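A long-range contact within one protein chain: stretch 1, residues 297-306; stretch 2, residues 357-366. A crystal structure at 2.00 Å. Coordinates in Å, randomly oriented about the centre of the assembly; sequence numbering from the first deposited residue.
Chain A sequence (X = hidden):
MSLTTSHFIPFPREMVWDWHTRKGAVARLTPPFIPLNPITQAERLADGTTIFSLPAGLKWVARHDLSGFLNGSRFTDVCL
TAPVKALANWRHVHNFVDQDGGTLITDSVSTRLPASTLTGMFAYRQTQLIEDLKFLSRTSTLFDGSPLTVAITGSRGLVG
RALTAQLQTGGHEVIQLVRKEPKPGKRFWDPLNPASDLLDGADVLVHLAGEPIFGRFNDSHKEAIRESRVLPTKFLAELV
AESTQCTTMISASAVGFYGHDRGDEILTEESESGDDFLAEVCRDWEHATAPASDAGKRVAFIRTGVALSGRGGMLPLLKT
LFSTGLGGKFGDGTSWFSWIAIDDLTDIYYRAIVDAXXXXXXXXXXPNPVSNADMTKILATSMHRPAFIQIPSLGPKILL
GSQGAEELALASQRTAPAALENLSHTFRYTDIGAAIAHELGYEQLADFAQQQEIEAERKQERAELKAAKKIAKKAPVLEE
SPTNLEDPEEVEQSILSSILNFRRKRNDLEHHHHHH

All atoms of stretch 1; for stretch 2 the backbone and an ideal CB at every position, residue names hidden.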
# COMPACT_ATOMS: atom_id res chain seq x y z
N LYS A 297 19.38 -20.10 3.67
CA LYS A 297 18.80 -18.86 3.14
C LYS A 297 18.13 -18.06 4.25
O LYS A 297 17.75 -18.60 5.28
CB LYS A 297 17.77 -19.15 2.04
CG LYS A 297 18.40 -19.35 0.67
CD LYS A 297 18.88 -20.77 0.47
CE LYS A 297 19.93 -20.85 -0.63
NZ LYS A 297 19.38 -20.44 -1.94
N ARG A 298 17.98 -16.75 4.02
CA ARG A 298 17.32 -15.92 5.01
C ARG A 298 15.80 -16.09 4.92
O ARG A 298 15.22 -15.94 3.84
CB ARG A 298 17.72 -14.44 4.84
CG ARG A 298 17.16 -13.52 5.93
CD ARG A 298 17.83 -12.14 5.91
NE ARG A 298 17.68 -11.44 4.63
CZ ARG A 298 16.65 -10.67 4.31
NH1 ARG A 298 15.65 -10.47 5.16
NH2 ARG A 298 16.63 -10.08 3.12
N VAL A 299 15.15 -16.41 6.04
CA VAL A 299 13.69 -16.56 6.06
C VAL A 299 13.08 -15.67 7.13
O VAL A 299 13.59 -15.62 8.26
CB VAL A 299 13.29 -18.03 6.34
CG1 VAL A 299 11.77 -18.20 6.34
CG2 VAL A 299 13.93 -18.97 5.34
N ALA A 300 12.02 -14.95 6.78
CA ALA A 300 11.21 -14.24 7.78
C ALA A 300 9.73 -14.56 7.59
O ALA A 300 9.29 -14.85 6.48
CB ALA A 300 11.43 -12.74 7.70
N PHE A 301 8.99 -14.51 8.69
CA PHE A 301 7.56 -14.77 8.71
C PHE A 301 6.89 -13.47 9.09
O PHE A 301 7.13 -12.93 10.17
CB PHE A 301 7.20 -15.84 9.75
CG PHE A 301 8.11 -17.02 9.72
CD1 PHE A 301 8.11 -17.88 8.64
CD2 PHE A 301 8.96 -17.28 10.78
CE1 PHE A 301 8.94 -18.97 8.61
CE2 PHE A 301 9.81 -18.37 10.75
CZ PHE A 301 9.80 -19.22 9.66
N ILE A 302 6.06 -12.96 8.20
CA ILE A 302 5.38 -11.69 8.45
C ILE A 302 4.04 -12.00 9.09
O ILE A 302 3.05 -12.24 8.40
CB ILE A 302 5.21 -10.89 7.14
CG1 ILE A 302 6.56 -10.73 6.43
CG2 ILE A 302 4.59 -9.52 7.41
CD1 ILE A 302 7.68 -10.21 7.34
N ARG A 303 4.02 -12.05 10.42
CA ARG A 303 2.79 -12.33 11.15
C ARG A 303 1.92 -11.08 11.12
O ARG A 303 2.08 -10.18 11.94
CB ARG A 303 3.11 -12.77 12.59
CG ARG A 303 3.99 -14.01 12.65
CD ARG A 303 4.24 -14.50 14.09
NE ARG A 303 5.03 -15.73 14.09
CZ ARG A 303 5.73 -16.18 15.13
NH1 ARG A 303 5.76 -15.50 16.28
NH2 ARG A 303 6.41 -17.30 15.02
N THR A 304 1.00 -11.04 10.17
CA THR A 304 0.20 -9.85 9.92
C THR A 304 -1.03 -9.75 10.80
O THR A 304 -1.72 -10.75 11.07
CB THR A 304 -0.29 -9.82 8.47
OG1 THR A 304 0.81 -10.13 7.60
CG2 THR A 304 -0.84 -8.44 8.15
N GLY A 305 -1.33 -8.53 11.24
CA GLY A 305 -2.59 -8.22 11.88
C GLY A 305 -3.63 -8.06 10.80
O GLY A 305 -3.42 -8.48 9.67
N VAL A 306 -4.74 -7.43 11.14
CA VAL A 306 -5.78 -7.14 10.18
C VAL A 306 -5.38 -5.90 9.39
O VAL A 306 -5.26 -4.82 9.94
CB VAL A 306 -7.13 -6.88 10.88
CG1 VAL A 306 -8.17 -6.38 9.86
CG2 VAL A 306 -7.61 -8.13 11.59
N UNK A 357 18.82 -7.52 8.15
CA UNK A 357 18.61 -7.58 9.60
C UNK A 357 17.32 -8.32 9.95
O UNK A 357 17.13 -8.76 11.09
CB UNK A 357 18.58 -6.17 10.19
N UNK A 358 16.44 -8.43 8.98
CA UNK A 358 15.11 -9.00 9.21
C UNK A 358 15.11 -10.51 8.97
O UNK A 358 15.29 -10.97 7.84
CB UNK A 358 14.08 -8.32 8.30
N UNK A 359 14.91 -11.27 10.03
CA UNK A 359 14.76 -12.71 9.87
C UNK A 359 13.98 -13.29 11.03
O UNK A 359 13.87 -12.67 12.09
CB UNK A 359 16.13 -13.39 9.76
N UNK A 360 13.41 -14.48 10.82
CA UNK A 360 12.55 -15.09 11.83
C UNK A 360 11.18 -14.44 11.81
O UNK A 360 10.82 -13.75 10.84
CB UNK A 360 13.18 -14.97 13.22
N UNK A 361 10.39 -14.64 12.87
CA UNK A 361 9.05 -14.05 12.95
C UNK A 361 9.08 -12.53 13.12
O UNK A 361 9.88 -12.01 13.89
CB UNK A 361 8.28 -14.68 14.11
N UNK A 362 8.21 -11.81 12.40
CA UNK A 362 8.06 -10.38 12.59
C UNK A 362 6.58 -10.07 12.79
O UNK A 362 5.77 -10.42 11.94
CB UNK A 362 8.63 -9.60 11.40
N UNK A 363 6.21 -9.46 13.91
CA UNK A 363 4.83 -9.03 14.09
C UNK A 363 4.58 -7.79 13.22
O UNK A 363 5.11 -6.71 13.52
CB UNK A 363 4.54 -8.74 15.56
N UNK A 364 3.81 -7.94 12.15
CA UNK A 364 3.50 -6.78 11.31
C UNK A 364 2.17 -6.22 11.77
O UNK A 364 1.12 -6.54 11.21
CB UNK A 364 3.46 -7.15 9.83
N UNK A 365 2.23 -5.41 12.82
CA UNK A 365 1.06 -4.81 13.44
C UNK A 365 1.47 -3.41 13.84
O UNK A 365 2.64 -3.15 14.10
CB UNK A 365 0.56 -5.62 14.64
N UNK A 366 0.52 -2.48 13.86
CA UNK A 366 0.80 -1.15 14.36
C UNK A 366 1.16 -1.24 15.84
O UNK A 366 0.74 -2.17 16.52
CB UNK A 366 -0.39 -0.22 14.14

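The two stretches run as neighbouring parallel strands, and the backbone ladder between them sets where each side chain of stretch 2 goes.

Position 357 lies before the ladder. Its CB points away, and no atom of stretch 1 comes within 5.5 Å of it. The residue is Q357, which makes no contact.

At position 358 the carbonyl matters first. R298 NH1 donates a hydrogen bond to the 358 O at 2.7 Å, whatever the side chain. The ideal CB points sideways, 4.1 Å from R298 NH1 and 5.2 Å from A300 CB. An aliphatic residue could reach the alanine methyl; other side chains would also fit. The residue is I358. Its CG2 lies 4.0 Å from A300 CB.

The CB of position 359 also points sideways, 4.0 Å from R298 CG and 3.7 Å from V299 O. Stretch 1 offers little to grip, so small or polar residues would suit. The residue is S359. Its CB rests 3.9 Å from R298 CG, and its OG makes no hydrogen bond to stretch 1.

Position 360 has phi 77° and psi -164°. A positive phi favours glycine. Its ideal CB is no closer than 5.0 Å to V299 O, so crowding by stretch 1 is not the argument. The residue is G360. Its N donates to V299 O at 2.8 Å, and its O accepts from F301 N at 2.9 Å.

The CB of position 361 shares a sheet face with F301 and R303. It sits only 3.1 Å from R303 CZ, which is tight, and 4.3 Å from F301 CD2. The N makes no hydrogen bond to stretch 1 and phi is -70°, so proline is allowed; a compact apolar residue could also be considered. The residue is P361. Its CB packs over one face of the R303 guanidinium, 3.2 Å from CZ, while its CD lies 4.2 Å from F301 CD2.

Position 362 faces the other way, with I302. Its ideal CB is 4.2 Å from I302 CD1. Valine, isoleucine or leucine would be plausible. The residue is I362, with its CB 4.1 Å from I302 CD1. Its N donates to F301 O at 2.7 Å, and its O accepts from R303 N at 2.8 Å.

Position 363 returns to the R303 face, but its CB is 4.6 Å from R303 O. Several polar or medium-sized residues would do. The residue is N363, whose side chain extends along that of R303.

At position 364 the ideal CB is already 3.6 Å from I302 CG2. A small apolar residue suits this spacing. The residue is A364, whose CB keeps that 3.6 Å contact with I302 CG2. Its N donates to R303 O at 2.8 Å, and its O accepts from G305 N at 3.2 Å.

Position 365 points sideways near G305, which leaves room for a branched aliphatic residue. V365 places CG1 3.9 Å from G305 N.

Position 366 is out of reach, and A366 makes no contact.

Stretch 2 357-366: QISGPINAVA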
# COMPACT_ATOMS: atom_id res chain seq x y z
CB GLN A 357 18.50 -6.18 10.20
CG GLN A 357 19.77 -5.39 10.25
CD GLN A 357 19.53 -3.97 10.75
OE1 GLN A 357 18.84 -3.18 10.10
NE2 GLN A 357 20.09 -3.64 11.91
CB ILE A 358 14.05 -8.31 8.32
CG1 ILE A 358 13.97 -6.84 8.71
CG2 ILE A 358 12.68 -8.99 8.48
CD1 ILE A 358 12.95 -6.07 7.96
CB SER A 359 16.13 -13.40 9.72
OG SER A 359 16.75 -13.57 10.97
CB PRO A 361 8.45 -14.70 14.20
CG PRO A 361 9.66 -15.02 15.06
CD PRO A 361 10.72 -15.43 14.07
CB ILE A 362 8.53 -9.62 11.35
CG1 ILE A 362 10.01 -9.93 11.05
CG2 ILE A 362 8.33 -8.15 11.54
CD1 ILE A 362 10.98 -9.43 12.13
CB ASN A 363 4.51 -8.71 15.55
CG ASN A 363 4.40 -9.97 16.43
OD1 ASN A 363 4.38 -9.88 17.66
ND2 ASN A 363 4.31 -11.13 15.80
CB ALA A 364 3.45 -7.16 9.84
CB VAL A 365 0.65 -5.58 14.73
CG1 VAL A 365 0.34 -7.06 14.41
CG2 VAL A 365 1.74 -5.47 15.80
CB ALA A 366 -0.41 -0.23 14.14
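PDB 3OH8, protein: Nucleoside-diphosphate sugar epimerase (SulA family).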